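Local coordinates for SufC protein (Thermus thermophilus, PDB 2D2E) that binds and hydrolyses ATP as a cytoplasmic ABC-type ATPase, probably powering the assembly of iron-sulfur clusters by the Suf machinery, at residues 7-13 / 54-60. Sequence-based numbering, arbitrary orientation.
Sequences RDLWASI and EYTVERG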
# COMPACT_ATOMS: atom_id res chain seq x y z
N ARG A 7 5.14 7.71 14.05
CA ARG A 7 5.81 8.62 14.97
C ARG A 7 6.89 7.97 15.84
O ARG A 7 6.61 7.08 16.64
CB ARG A 7 4.79 9.28 15.87
CG ARG A 7 5.39 10.20 16.93
CD ARG A 7 5.77 11.53 16.31
NE ARG A 7 6.21 12.50 17.31
CZ ARG A 7 7.48 12.84 17.51
NH1 ARG A 7 8.45 12.28 16.78
NH2 ARG A 7 7.79 13.73 18.45
N ASP A 8 8.12 8.43 15.67
CA ASP A 8 9.29 7.96 16.44
C ASP A 8 9.30 6.44 16.56
O ASP A 8 9.42 5.90 17.66
CB ASP A 8 9.28 8.61 17.81
CG ASP A 8 10.49 8.31 18.66
OD1 ASP A 8 11.62 8.33 18.13
OD2 ASP A 8 10.31 8.06 19.88
N LEU A 9 9.18 5.76 15.42
CA LEU A 9 9.11 4.32 15.43
C LEU A 9 10.46 3.60 15.43
O LEU A 9 11.29 3.84 14.57
CB LEU A 9 8.29 3.83 14.22
CG LEU A 9 7.98 2.34 14.19
CD1 LEU A 9 7.03 2.00 15.35
CD2 LEU A 9 7.33 1.98 12.87
N TRP A 10 10.65 2.73 16.43
CA TRP A 10 11.86 1.93 16.54
C TRP A 10 11.42 0.49 16.54
O TRP A 10 10.49 0.12 17.27
CB TRP A 10 12.61 2.26 17.84
CG TRP A 10 13.13 3.64 17.89
CD1 TRP A 10 12.40 4.78 18.12
CD2 TRP A 10 14.47 4.06 17.64
NE1 TRP A 10 13.21 5.88 18.02
CE2 TRP A 10 14.49 5.47 17.72
CE3 TRP A 10 15.67 3.38 17.35
CZ2 TRP A 10 15.65 6.21 17.54
CZ3 TRP A 10 16.82 4.12 17.16
CH2 TRP A 10 16.81 5.52 17.25
N ALA A 11 12.05 -0.34 15.72
CA ALA A 11 11.65 -1.74 15.65
C ALA A 11 12.84 -2.63 15.34
O ALA A 11 13.84 -2.18 14.78
CB ALA A 11 10.58 -1.91 14.57
N SER A 12 12.72 -3.89 15.73
CA SER A 12 13.78 -4.86 15.48
C SER A 12 13.21 -6.20 15.04
O SER A 12 12.01 -6.43 15.14
CB SER A 12 14.64 -5.01 16.75
OG SER A 12 13.85 -4.95 17.92
N ILE A 13 14.06 -7.07 14.48
CA ILE A 13 13.66 -8.41 14.06
C ILE A 13 14.86 -9.31 14.36
O ILE A 13 15.96 -8.78 14.51
CB ILE A 13 13.26 -8.47 12.58
CG1 ILE A 13 12.71 -9.87 12.26
CG2 ILE A 13 14.44 -8.10 11.71
CD1 ILE A 13 12.09 -9.98 10.87
N GLU A 54 6.25 -10.91 13.27
CA GLU A 54 7.67 -11.25 13.41
C GLU A 54 8.53 -10.09 13.92
O GLU A 54 9.66 -10.31 14.37
CB GLU A 54 8.23 -11.76 12.09
CG GLU A 54 7.66 -13.11 11.66
CD GLU A 54 8.34 -13.67 10.42
OE1 GLU A 54 7.89 -14.72 9.92
OE2 GLU A 54 9.34 -13.07 9.96
N TYR A 55 8.00 -8.87 13.87
CA TYR A 55 8.73 -7.69 14.32
C TYR A 55 8.39 -7.26 15.73
O TYR A 55 7.27 -7.45 16.20
CB TYR A 55 8.46 -6.49 13.39
CG TYR A 55 9.05 -6.74 12.02
CD1 TYR A 55 8.31 -7.40 11.04
CD2 TYR A 55 10.37 -6.39 11.73
CE1 TYR A 55 8.87 -7.70 9.81
CE2 TYR A 55 10.94 -6.71 10.49
CZ TYR A 55 10.18 -7.36 9.55
OH TYR A 55 10.72 -7.68 8.32
N THR A 56 9.37 -6.66 16.39
CA THR A 56 9.19 -6.17 17.75
C THR A 56 9.29 -4.65 17.73
O THR A 56 10.31 -4.10 17.31
CB THR A 56 10.29 -6.72 18.69
OG1 THR A 56 10.27 -8.15 18.67
CG2 THR A 56 10.07 -6.23 20.11
N VAL A 57 8.24 -3.95 18.16
CA VAL A 57 8.30 -2.50 18.18
C VAL A 57 8.84 -2.07 19.55
O VAL A 57 8.29 -2.43 20.59
CB VAL A 57 6.91 -1.87 17.90
CG1 VAL A 57 6.95 -0.35 18.13
CG2 VAL A 57 6.48 -2.20 16.46
N GLU A 58 9.94 -1.33 19.53
CA GLU A 58 10.61 -0.87 20.75
C GLU A 58 10.11 0.46 21.27
O GLU A 58 10.08 0.71 22.47
CB GLU A 58 12.10 -0.74 20.46
CG GLU A 58 12.70 -1.98 19.81
CD GLU A 58 13.45 -2.83 20.79
OE1 GLU A 58 13.02 -2.90 21.96
OE2 GLU A 58 14.46 -3.44 20.39
N ARG A 59 9.73 1.33 20.35
CA ARG A 59 9.27 2.65 20.72
C ARG A 59 8.46 3.20 19.55
O ARG A 59 8.58 2.69 18.43
CB ARG A 59 10.49 3.54 21.00
CG ARG A 59 10.14 4.99 21.26
CD ARG A 59 11.37 5.89 21.27
NE ARG A 59 12.15 5.76 22.49
CZ ARG A 59 12.63 6.79 23.17
NH1 ARG A 59 12.41 8.03 22.74
NH2 ARG A 59 13.34 6.59 24.28
N GLY A 60 7.62 4.20 19.82
CA GLY A 60 6.83 4.80 18.75
C GLY A 60 5.36 4.45 18.67
O GLY A 60 4.84 3.63 19.43
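A classic beta bulge puts an extra residue on one strand of an antiparallel pair and accentuates its twist; residues 7-13 and 54-60 are an example. At the corner, the backbone carbonyls of Arg7 and Asp8 press on Gly60, with Asp8 O 3.0 Å from Gly60 CA; a CB there would collide with them. Asp8 turns its carboxylate to two partners, accepting a hydrogen bond from Trp10 (NE1 to Asp8 OD1, 2.9 Å) and pairing Asp8 OD2 with Arg59 NH1 in a salt bridge (3.5 Å) whose exact geometry is less certain. Leu9 meets Val57 through methyl groups and also packs on Leu45 of helix 42-50. Trp10 is where the register slips: its N donates to Arg59 O (2.9 Å), while its O receives Glu58 N (2.7 Å) and, weakly, Arg59 N (3.4 Å). Glu58 and Arg59 thus both face Trp10, forming the bulge. Pairing is regular again from Ala11, which forms a non-hydrogen-bonded pair with Val57; Ser12 and Thr56 follow as a hydrogen-bonded pair (Ser12 N to Thr56 O and Thr56 N to Ser12 O, both 2.9 Å), and Ser12 OG donates to Glu58 OE2. Past the last bridge, Ile13 lays CD1 over the face of the Tyr55 ring, a CH-pi contact 3.8 Å from the ring centroid. Tyr55 also touches Thr44, an ADP-binding residue of the Walker A helix, so this bulged ladder belongs to the antiparallel beta subdomain that flanks the nucleotide site in ABC ATPases.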